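Local coordinates for adenosine deaminase 1 (Arthrobacter aurescens, PDB 3RYS), which probably catalyses the zinc-dependent hydrolytic deamination of adenine to hypoxanthine, with release of ammonium, in purine salvage and nitrogen catabolism, at residues 57-60 / 61-65; 24-27 / 28-32; 231-234 / 235-239; 207-210 / 211-215. All blocks are in the same frame, centred on the assembly; numbering follows the deposited sequence.

Contact 1: residues 57-60 / 61-65; sequences TDLQ and SFLDL. With ADE (adenine), chain D.
Asp-58 and Ser-61 secure the first turn of helix 59-69 through a side-chain N-cap, at the start of a helix that borders the adenine pocket of this TIM-barrel deaminase. CG of Asp-58 is tucked over its own backbone (chi1 57°). The carboxylate is thereby brought to the helix start, where OD1 of Asp-58 accepts from Ser-61 N at 3.0 Å, on the syn side but well out of the carboxylate plane. The hydroxyl of Ser-61 serves two backbone groups: OG receives a nearly straight bond from Thr-57 N at 2.9 Å and donates to Asp-58 O at 3.0 Å. Two bonds of opposite sense fix the rotation of the hydroxyl. Gln-60 bends at its second torsion and curls down the helix, so that NE2 of Gln-60 donates to OD1 of Asp-64 at 3.0 Å. The acceptor lies in the amide plane, yet the donor reaches the carboxylate from above. Apolar groups from the same turns line the pocket. Leu-59 CG packs on Leu-63 CD1 at 4.0 Å, and Phe-62, hemmed in edge-to-face by Phe-56 and Tyr-284, presents its ring edge to the ligand, with adenine C8 in the ring plane. Leu-59 CD1 lies 3.6 Å from adenine N1, and Leu-63 CD2 approaches N9 of the five-membered ring at 3.6 Å.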
loop_
_atom_site.group_PDB
_atom_site.type_symbol
_atom_site.label_atom_id
_atom_site.label_comp_id
_atom_site.label_asym_id
_atom_site.label_seq_id
_atom_site.Cartn_x
_atom_site.Cartn_y
_atom_site.Cartn_z
ATOM N N THR A 57 -15.684 8.999 6.225
ATOM C CA THR A 57 -16.966 8.937 5.539
ATOM C C THR A 57 -16.789 8.432 4.115
ATOM O O THR A 57 -17.702 7.852 3.527
ATOM C CB THR A 57 -17.605 10.330 5.483
ATOM O OG1 THR A 57 -17.499 10.951 6.768
ATOM C CG2 THR A 57 -19.068 10.238 5.084
ATOM N N ASP A 58 -15.603 8.679 3.568
ATOM C CA ASP A 58 -15.245 8.284 2.208
ATOM C C ASP A 58 -13.741 8.460 2.048
ATOM O O ASP A 58 -13.059 8.841 3.001
ATOM C CB ASP A 58 -16.014 9.109 1.164
ATOM C CG ASP A 58 -15.803 10.617 1.315
ATOM O OD1 ASP A 58 -15.085 11.053 2.240
ATOM O OD2 ASP A 58 -16.362 11.376 0.494
ATOM N N LEU A 59 -13.220 8.186 0.857
ATOM C CA LEU A 59 -11.784 8.309 0.626
ATOM C C LEU A 59 -11.289 9.711 0.958
ATOM O O LEU A 59 -10.241 9.879 1.583
ATOM C CB LEU A 59 -11.424 7.967 -0.821
ATOM C CG LEU A 59 -9.936 8.096 -1.167
ATOM C CD1 LEU A 59 -9.095 7.186 -0.283
ATOM C CD2 LEU A 59 -9.682 7.797 -2.638
ATOM N N GLN A 60 -12.055 10.713 0.539
ATOM C CA GLN A 60 -11.636 12.103 0.663
ATOM C C GLN A 60 -11.440 12.533 2.117
ATOM O O GLN A 60 -10.416 13.123 2.462
ATOM C CB GLN A 60 -12.627 13.030 -0.045
ATOM C CG GLN A 60 -12.121 14.455 -0.207
ATOM C CD GLN A 60 -10.754 14.523 -0.877
ATOM O OE1 GLN A 60 -10.575 14.069 -2.008
ATOM N NE2 GLN A 60 -9.784 15.101 -0.177
ATOM N N SER A 61 -12.421 12.237 2.966
ATOM C CA SER A 61 -12.337 12.607 4.373
ATOM C C SER A 61 -11.055 12.056 4.984
ATOM O O SER A 61 -10.443 12.688 5.847
ATOM C CB SER A 61 -13.558 12.102 5.148
ATOM O OG SER A 61 -13.550 10.690 5.268
ATOM N N PHE A 62 -10.650 10.876 4.524
ATOM C CA PHE A 62 -9.422 10.254 4.996
ATOM C C PHE A 62 -8.194 10.992 4.484
ATOM O O PHE A 62 -7.326 11.374 5.263
ATOM C CB PHE A 62 -9.359 8.791 4.567
ATOM C CG PHE A 62 -7.960 8.266 4.428
ATOM C CD1 PHE A 62 -7.190 7.990 5.552
ATOM C CD2 PHE A 62 -7.410 8.052 3.173
ATOM C CE1 PHE A 62 -5.895 7.505 5.428
ATOM C CE2 PHE A 62 -6.119 7.571 3.041
ATOM C CZ PHE A 62 -5.358 7.297 4.171
ATOM N N LEU A 63 -8.125 11.179 3.169
ATOM C CA LEU A 63 -7.013 11.893 2.554
ATOM C C LEU A 63 -6.748 13.216 3.275
ATOM O O LEU A 63 -5.595 13.577 3.530
ATOM C CB LEU A 63 -7.272 12.131 1.063
ATOM C CG LEU A 63 -7.195 10.920 0.124
ATOM C CD1 LEU A 63 -7.546 11.312 -1.306
ATOM C CD2 LEU A 63 -5.819 10.285 0.173
ATOM N N ASP A 64 -7.815 13.931 3.619
ATOM C CA ASP A 64 -7.664 15.217 4.292
ATOM C C ASP A 64 -6.814 15.103 5.557
ATOM O O ASP A 64 -5.899 15.898 5.772
ATOM C CB ASP A 64 -9.028 15.834 4.609
ATOM C CG ASP A 64 -9.745 16.325 3.365
ATOM O OD1 ASP A 64 -9.067 16.579 2.349
ATOM O OD2 ASP A 64 -10.987 16.451 3.403
ATOM N N LEU A 65 -7.117 14.114 6.390
ATOM C CA LEU A 65 -6.332 13.881 7.597
ATOM C C LEU A 65 -4.935 13.375 7.220
ATOM O O LEU A 65 -3.917 13.898 7.682
ATOM C CB LEU A 65 -7.045 12.884 8.515
ATOM C CG LEU A 65 -6.409 12.643 9.885
ATOM C CD1 LEU A 65 -6.486 13.899 10.723
ATOM C CD2 LEU A 65 -7.082 11.479 10.595
HETATM N N9 ADE D . -3.623 7.548 -0.600
HETATM C C8 ADE D . -3.201 6.796 0.465
HETATM N N7 ADE D . -3.874 5.679 0.639
HETATM C C5 ADE D . -4.808 5.704 -0.387
HETATM C C6 ADE D . -5.830 4.804 -0.762
HETATM N N6 ADE D . -6.077 3.666 -0.103
HETATM N N1 ADE D . -6.585 5.124 -1.837
HETATM C C2 ADE D . -6.330 6.269 -2.488
HETATM N N3 ADE D . -5.400 7.193 -2.235
HETATM C C4 ADE D . -4.668 6.847 -1.161
#

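Contact 2: residues 24-27 / 28-32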
loop_
_atom_site.group_PDB
_atom_site.type_symbol
_atom_site.label_atom_id
_atom_site.label_comp_id
_atom_site.label_asym_id
_atom_site.label_seq_id
_atom_site.Cartn_x
_atom_site.Cartn_y
_atom_site.Cartn_z
ATOM N N GLY A 24 0.886 6.550 5.630
ATOM C CA GLY A 24 -0.285 5.994 6.285
ATOM C C GLY A 24 0.124 5.119 7.451
ATOM O O GLY A 24 -0.704 4.517 8.137
ATOM N N THR A 25 1.431 5.073 7.664
ATOM C CA THR A 25 2.061 4.319 8.733
ATOM C C THR A 25 2.261 5.177 9.988
ATOM O O THR A 25 2.615 4.675 11.063
ATOM C CB THR A 25 3.404 3.800 8.223
ATOM O OG1 THR A 25 3.260 2.426 7.850
ATOM C CG2 THR A 25 4.490 3.941 9.265
ATOM N N LEU A 26 2.001 6.472 9.838
ATOM C CA LEU A 26 2.250 7.465 10.875
ATOM C C LEU A 26 1.273 7.366 12.045
ATOM O O LEU A 26 0.118 7.776 11.946
ATOM C CB LEU A 26 2.185 8.865 10.269
ATOM C CG LEU A 26 3.042 9.941 10.926
ATOM C CD1 LEU A 26 4.435 9.402 11.183
ATOM C CD2 LEU A 26 3.089 11.174 10.034
ATOM N N GLN A 27 1.755 6.830 13.158
ATOM C CA GLN A 27 0.943 6.641 14.350
ATOM C C GLN A 27 0.857 7.949 15.154
ATOM O O GLN A 27 1.812 8.724 15.184
ATOM C CB GLN A 27 1.553 5.517 15.195
ATOM C CG GLN A 27 0.546 4.724 15.994
ATOM C CD GLN A 27 -0.414 3.944 15.118
ATOM O OE1 GLN A 27 0.001 3.113 14.304
ATOM N NE2 GLN A 27 -1.709 4.197 15.291
ATOM N N PRO A 28 -0.296 8.205 15.795
ATOM C CA PRO A 28 -0.506 9.416 16.599
ATOM C C PRO A 28 0.617 9.712 17.595
ATOM O O PRO A 28 0.907 10.884 17.841
ATOM C CB PRO A 28 -1.810 9.119 17.336
ATOM C CG PRO A 28 -2.569 8.266 16.375
ATOM C CD PRO A 28 -1.532 7.407 15.682
ATOM N N GLU A 29 1.235 8.679 18.159
ATOM C CA GLU A 29 2.362 8.892 19.061
ATOM C C GLU A 29 3.523 9.552 18.321
ATOM O O GLU A 29 4.096 10.535 18.796
ATOM C CB GLU A 29 2.823 7.579 19.709
ATOM C CG GLU A 29 1.770 6.896 20.574
ATOM C CD GLU A 29 0.654 6.274 19.748
ATOM O OE1 GLU A 29 0.966 5.578 18.760
ATOM O OE2 GLU A 29 -0.534 6.481 20.082
ATOM N N LEU A 30 3.859 9.014 17.152
ATOM C CA LEU A 30 4.982 9.526 16.372
ATOM C C LEU A 30 4.695 10.929 15.858
ATOM O O LEU A 30 5.582 11.782 15.826
ATOM C CB LEU A 30 5.316 8.591 15.211
ATOM C CG LEU A 30 6.561 8.984 14.417
ATOM C CD1 LEU A 30 7.726 9.266 15.353
ATOM C CD2 LEU A 30 6.926 7.910 13.397
ATOM N N ILE A 31 3.450 11.160 15.459
ATOM C CA ILE A 31 3.025 12.481 15.019
ATOM C C ILE A 31 3.349 13.541 16.081
ATOM O O ILE A 31 4.001 14.543 15.794
ATOM C CB ILE A 31 1.524 12.499 14.673
ATOM C CG1 ILE A 31 1.239 11.519 13.533
ATOM C CG2 ILE A 31 1.086 13.889 14.276
ATOM C CD1 ILE A 31 -0.207 11.511 13.066
ATOM N N PHE A 32 2.910 13.305 17.310
ATOM C CA PHE A 32 3.189 14.227 18.404
ATOM C C PHE A 32 4.679 14.346 18.732
ATOM O O PHE A 32 5.147 15.408 19.143
ATOM C CB PHE A 32 2.393 13.833 19.648
ATOM C CG PHE A 32 1.029 14.442 19.701
ATOM C CD1 PHE A 32 0.032 14.011 18.846
ATOM C CD2 PHE A 32 0.744 15.455 20.602
ATOM C CE1 PHE A 32 -1.228 14.576 18.886
ATOM C CE2 PHE A 32 -0.511 16.022 20.649
ATOM C CZ PHE A 32 -1.499 15.583 19.790
#
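Leu-26 reaches forward to Leu-30 and Ile-31 and forms a hydrophobic staple at the start of helix 28-37. Gln-27 holds the N-cap position, so Leu-26 just before it and Ile-31 in the first turn are the pair that defines this motif. The apolar contacts come first. CG of Leu-26 meets CG1 of Ile-31 at 3.5 Å, the two chains crossing at a slant, while CD1 of Leu-26 touches CD2 of Leu-30 at 3.7 Å, roughly at right angles. Ile-31 makes its share possible by holding CG1 beside its backbone N (chi1 -61°), which turns that branch back toward the helix start. An alanine at Leu-26 is likely to lose both contacts, leaving the Ile-31 and Leu-30 branches without their mate and the loop less firmly clasped to the helix.

The polar side chains look elsewhere. Gln-27 and Glu-29 lie side by side and point the same way, their amide and carboxylate planes only 10° apart, but Glu-29 OE2 is held in a salt bridge by Arg-51 of helix 47-51, and Gln-27 OE1 has a weak hydrogen bond with Tyr-288 OH. Pro-28, at the first helical position, lacks an N-H where a helix would offer it no acceptor. Backbone bonding then closes the turn: Gln-27 O receives Ile-31 N at 2.9 Å, and Leu-30 N weakly at 2.9 Å.

Contact 3: residues 231-234 / 235-239; sequences TDVV and QRLVA
Val-233 and Leu-237, four residues apart, form the apolar part of the face that helix 231-240, an outer helix of the TIM barrel, turns to helix 206-214. Their side chains lie side by side and point the same way, with Val-233 CG1 and Leu-237 CD2 4.1 Å apart. Leu-237 also touches the loop residues Cys-227 and Leu-273. Replacing Leu-237 by a serine would probably open a gap beside Leu-213 and Leu-273 and leave Val-233 CG1 without its apolar neighbour. Backbone bonding is uneven along the helix. The bonds of Gln-235 N to Thr-231 O and of Arg-236 N to Asp-232 O are weak, whereas Leu-237 N reaches Val-233 O almost straight at 3.0 Å and Val-238 N reaches Val-234 O at 3.1 Å. Among the polar chains, Arg-236 extends from CG to NE away from this turn, and its guanidinium group is shared between Asp-214 and Glu-240. On the exposed side Gln-235, extended beyond CG, runs back toward the start of the helix, and its amide straddles the first residues: OE1 of Gln-235 lies 3.7 Å from Thr-231 CG2, and NE2 of Gln-235 is 3.5 Å from Asp-232 CB.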
loop_
_atom_site.group_PDB
_atom_site.type_symbol
_atom_site.label_atom_id
_atom_site.label_comp_id
_atom_site.label_asym_id
_atom_site.label_seq_id
_atom_site.Cartn_x
_atom_site.Cartn_y
_atom_site.Cartn_z
ATOM N N THR A 231 -18.759 -8.416 -15.064
ATOM C CA THR A 231 -18.448 -9.798 -15.354
ATOM C C THR A 231 -17.240 -9.995 -16.193
ATOM O O THR A 231 -16.441 -10.799 -15.902
ATOM C CB THR A 231 -19.631 -10.451 -16.039
ATOM O OG1 THR A 231 -20.534 -10.890 -15.052
ATOM C CG2 THR A 231 -19.224 -11.604 -16.875
ATOM N N ASP A 232 -17.080 -9.233 -17.239
ATOM C CA ASP A 232 -16.014 -9.559 -18.125
ATOM C C ASP A 232 -14.709 -8.833 -17.955
ATOM O O ASP A 232 -13.756 -9.132 -18.595
ATOM C CB ASP A 232 -16.475 -9.761 -19.592
ATOM C CG ASP A 232 -17.389 -8.708 -20.104
ATOM O OD1 ASP A 232 -17.023 -7.572 -20.142
ATOM O OD2 ASP A 232 -18.451 -9.020 -20.570
ATOM N N VAL A 233 -14.699 -7.910 -17.028
ATOM C CA VAL A 233 -13.505 -7.333 -16.412
ATOM C C VAL A 233 -12.964 -8.354 -15.415
ATOM O O VAL A 233 -11.776 -8.681 -15.421
ATOM C CB VAL A 233 -13.805 -6.025 -15.667
ATOM C CG1 VAL A 233 -12.558 -5.534 -14.948
ATOM C CG2 VAL A 233 -14.317 -4.967 -16.627
ATOM N N VAL A 234 -13.856 -8.862 -14.568
ATOM C CA VAL A 234 -13.532 -9.962 -13.669
ATOM C C VAL A 234 -12.924 -11.105 -14.468
ATOM O O VAL A 234 -12.015 -11.789 -14.004
ATOM C CB VAL A 234 -14.794 -10.495 -12.956
ATOM C CG1 VAL A 234 -14.443 -11.680 -12.068
ATOM C CG2 VAL A 234 -15.464 -9.396 -12.151
ATOM N N GLN A 235 -13.437 -11.292 -15.679
ATOM C CA GLN A 235 -13.045 -12.401 -16.539
ATOM C C GLN A 235 -11.593 -12.268 -16.970
ATOM O O GLN A 235 -10.820 -13.221 -16.880
ATOM C CB GLN A 235 -13.950 -12.447 -17.766
ATOM C CG GLN A 235 -14.525 -13.810 -18.076
ATOM C CD GLN A 235 -15.876 -13.719 -18.779
ATOM O OE1 GLN A 235 -16.905 -14.113 -18.222
ATOM N NE2 GLN A 235 -15.881 -13.178 -19.996
ATOM N N ARG A 236 -11.227 -11.078 -17.436
ATOM C CA ARG A 236 -9.854 -10.805 -17.845
ATOM C C ARG A 236 -8.869 -10.901 -16.680
ATOM O O ARG A 236 -7.785 -11.469 -16.819
ATOM C CB ARG A 236 -9.748 -9.425 -18.488
ATOM C CG ARG A 236 -8.315 -8.971 -18.659
ATOM C CD ARG A 236 -8.233 -7.501 -19.008
ATOM N NE ARG A 236 -6.859 -7.106 -19.290
ATOM C CZ ARG A 236 -6.519 -5.934 -19.811
ATOM N NH1 ARG A 236 -7.461 -5.046 -20.102
ATOM N NH2 ARG A 236 -5.241 -5.655 -20.041
ATOM N N LEU A 237 -9.245 -10.335 -15.538
ATOM C CA LEU A 237 -8.420 -10.419 -14.340
ATOM C C LEU A 237 -8.062 -11.871 -14.050
ATOM O O LEU A 237 -6.887 -12.232 -13.957
ATOM C CB LEU A 237 -9.157 -9.808 -13.149
ATOM C CG LEU A 237 -8.952 -8.314 -12.871
ATOM C CD1 LEU A 237 -8.455 -7.556 -14.093
ATOM C CD2 LEU A 237 -10.226 -7.693 -12.326
ATOM N N VAL A 238 -9.088 -12.703 -13.919
ATOM C CA VAL A 238 -8.906 -14.130 -13.699
ATOM C C VAL A 238 -8.046 -14.777 -14.790
ATOM O O VAL A 238 -7.142 -15.561 -14.501
ATOM C CB VAL A 238 -10.263 -14.851 -13.641
ATOM C CG1 VAL A 238 -10.065 -16.356 -13.708
ATOM C CG2 VAL A 238 -11.019 -14.459 -12.388
ATOM N N ALA A 239 -8.340 -14.442 -16.044
ATOM C CA ALA A 239 -7.640 -15.017 -17.189
ATOM C C ALA A 239 -6.155 -14.649 -17.226
ATOM O O ALA A 239 -5.316 -15.441 -17.662
ATOM C CB ALA A 239 -8.318 -14.590 -18.480
#

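Contact 4: residues 207-210 / 211-215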
loop_
_atom_site.group_PDB
_atom_site.type_symbol
_atom_site.label_atom_id
_atom_site.label_comp_id
_atom_site.label_asym_id
_atom_site.label_seq_id
_atom_site.Cartn_x
_atom_site.Cartn_y
_atom_site.Cartn_z
ATOM N N SER A 207 -14.470 0.363 -14.893
ATOM C CA SER A 207 -13.911 0.949 -16.115
ATOM C C SER A 207 -12.492 1.431 -15.877
ATOM O O SER A 207 -11.634 1.320 -16.752
ATOM C CB SER A 207 -14.754 2.135 -16.598
ATOM O OG SER A 207 -16.142 1.899 -16.438
ATOM N N TYR A 208 -12.260 1.982 -14.688
ATOM C CA TYR A 208 -10.968 2.560 -14.331
ATOM C C TYR A 208 -9.896 1.487 -14.262
ATOM O O TYR A 208 -8.715 1.762 -14.451
ATOM C CB TYR A 208 -11.063 3.289 -12.991
ATOM C CG TYR A 208 -11.606 4.696 -13.088
ATOM C CD1 TYR A 208 -12.474 5.064 -14.107
ATOM C CD2 TYR A 208 -11.266 5.655 -12.144
ATOM C CE1 TYR A 208 -12.971 6.355 -14.192
ATOM C CE2 TYR A 208 -11.757 6.944 -12.219
ATOM C CZ TYR A 208 -12.608 7.289 -13.243
ATOM O OH TYR A 208 -13.094 8.576 -13.311
ATOM N N ILE A 209 -10.283 0.265 -14.027
ATOM C CA ILE A 209 -9.377 -0.827 -13.975
ATOM C C ILE A 209 -8.863 -1.211 -15.309
ATOM O O ILE A 209 -7.722 -1.484 -15.465
ATOM C CB ILE A 209 -10.017 -2.009 -13.273
ATOM C CG1 ILE A 209 -10.478 -1.554 -11.901
ATOM C CG2 ILE A 209 -9.060 -3.167 -13.219
ATOM C CD1 ILE A 209 -11.060 -2.523 -11.050
ATOM N N THR A 210 -9.737 -1.238 -16.274
ATOM C CA THR A 210 -9.395 -1.487 -17.646
ATOM C C THR A 210 -8.519 -0.372 -18.181
ATOM O O THR A 210 -7.656 -0.587 -18.941
ATOM C CB THR A 210 -10.693 -1.636 -18.459
ATOM O OG1 THR A 210 -11.437 -2.705 -17.932
ATOM C CG2 THR A 210 -10.435 -1.922 -19.843
ATOM N N GLU A 211 -8.771 0.832 -17.757
ATOM C CA GLU A 211 -7.957 1.934 -18.129
ATOM C C GLU A 211 -6.538 1.816 -17.614
ATOM O O GLU A 211 -5.641 2.063 -18.283
ATOM C CB GLU A 211 -8.605 3.218 -17.636
ATOM C CG GLU A 211 -9.434 3.888 -18.618
ATOM C CD GLU A 211 -9.727 5.262 -18.275
ATOM O OE1 GLU A 211 -8.870 6.013 -17.944
ATOM O OE2 GLU A 211 -10.844 5.657 -18.387
ATOM N N ALA A 212 -6.373 1.446 -16.387
ATOM C CA ALA A 212 -5.078 1.253 -15.751
ATOM C C ALA A 212 -4.308 0.108 -16.402
ATOM O O ALA A 212 -3.085 0.157 -16.513
ATOM C CB ALA A 212 -5.248 1.008 -14.255
ATOM N N LEU A 213 -5.029 -0.919 -16.838
ATOM C CA LEU A 213 -4.401 -2.063 -17.492
ATOM C C LEU A 213 -3.987 -1.778 -18.936
ATOM O O LEU A 213 -2.894 -2.152 -19.360
ATOM C CB LEU A 213 -5.329 -3.279 -17.455
ATOM C CG LEU A 213 -5.506 -3.962 -16.096
ATOM C CD1 LEU A 213 -6.637 -4.976 -16.157
ATOM C CD2 LEU A 213 -4.208 -4.623 -15.660
ATOM N N ASP A 214 -4.860 -1.109 -19.681
ATOM C CA ASP A 214 -4.675 -0.941 -21.119
ATOM C C ASP A 214 -3.963 0.353 -21.500
ATOM O O ASP A 214 -3.063 0.353 -22.345
ATOM C CB ASP A 214 -6.023 -1.044 -21.834
ATOM C CG ASP A 214 -6.590 -2.453 -21.802
ATOM O OD1 ASP A 214 -5.798 -3.399 -21.596
ATOM O OD2 ASP A 214 -7.816 -2.617 -21.987
ATOM N N VAL A 215 -4.367 1.453 -20.876
ATOM C CA VAL A 215 -3.768 2.750 -21.157
ATOM C C VAL A 215 -2.453 2.934 -20.398
ATOM O O VAL A 215 -1.476 3.445 -20.950
ATOM C CB VAL A 215 -4.736 3.899 -20.806
ATOM C CG1 VAL A 215 -4.145 5.237 -21.219
ATOM C CG2 VAL A 215 -6.086 3.680 -21.476
#
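Thr-210 keeps OG1 beside its backbone N (chi1 -59°), which sends the methyl CG2 along helix 206-214 toward Asp-214. That aspartate also holds CG beside its backbone N (chi1 -69°), and the two side chains run side by side, pointing the same way. OD2 of Asp-214 comes 3.5 Å from Thr-210 CG2, an approach of carboxylate to methyl. CG of Leu-213 leans back to within 3.4 Å of Ile-209 O, and CD1 of Leu-213 meets Ile-209 CG2 at 4.2 Å.

The helix belongs to the beta-alpha-beta unit that links strand 195-200 to strand 220-221, a building block of the barrel. Four successive bonds hold the backbone, from Glu-211 N to Ser-207 O at 3.1 Å through to Asp-214 N to Thr-210 O at 2.9 Å. Ile-209 and the small Ala-212 face the barrel, where both touch Ile-221. On the outside Glu-211 sends its extended chain to the loop that follows strand 167-171, where OE1 of Glu-211 accepts a hydrogen bond from Ser-180 N.

Chemically, the contact separates an apolar inner face from charged anchors. A carboxylate close to the C-terminal end of a helix would be expected to feel the negative end of the helix dipole, a cost that Arg-236 of helix 231-240, the outside partner of Asp-214, probably offsets.

Overall arrangement
The four contacts sample four separate places in one TIM-barrel domain. Contacts 1 and 2 are neighbours that do not touch, their centres about 17 Å apart and their nearest atoms about 6 Å. Contact 1 meets adenine itself, with the side chain of Phe-62 about 7 Å from the zinc ion, whereas the side chain of Leu-26 in contact 2 stays about 11 Å from adenine. Contacts 3 and 4 lie across the chain's centre from contact 2, joined by the salt bridge of Arg-236 NH1 to Asp-214 OD1 (2.8 Å) and by Leu-237 CD1 packing on Leu-213 CD1 (3.8 Å). Contact 4 is the nearer to His-223, probably important for catalysis: about 7 Å between side chains from Ile-209, against about 11 Å from Leu-237.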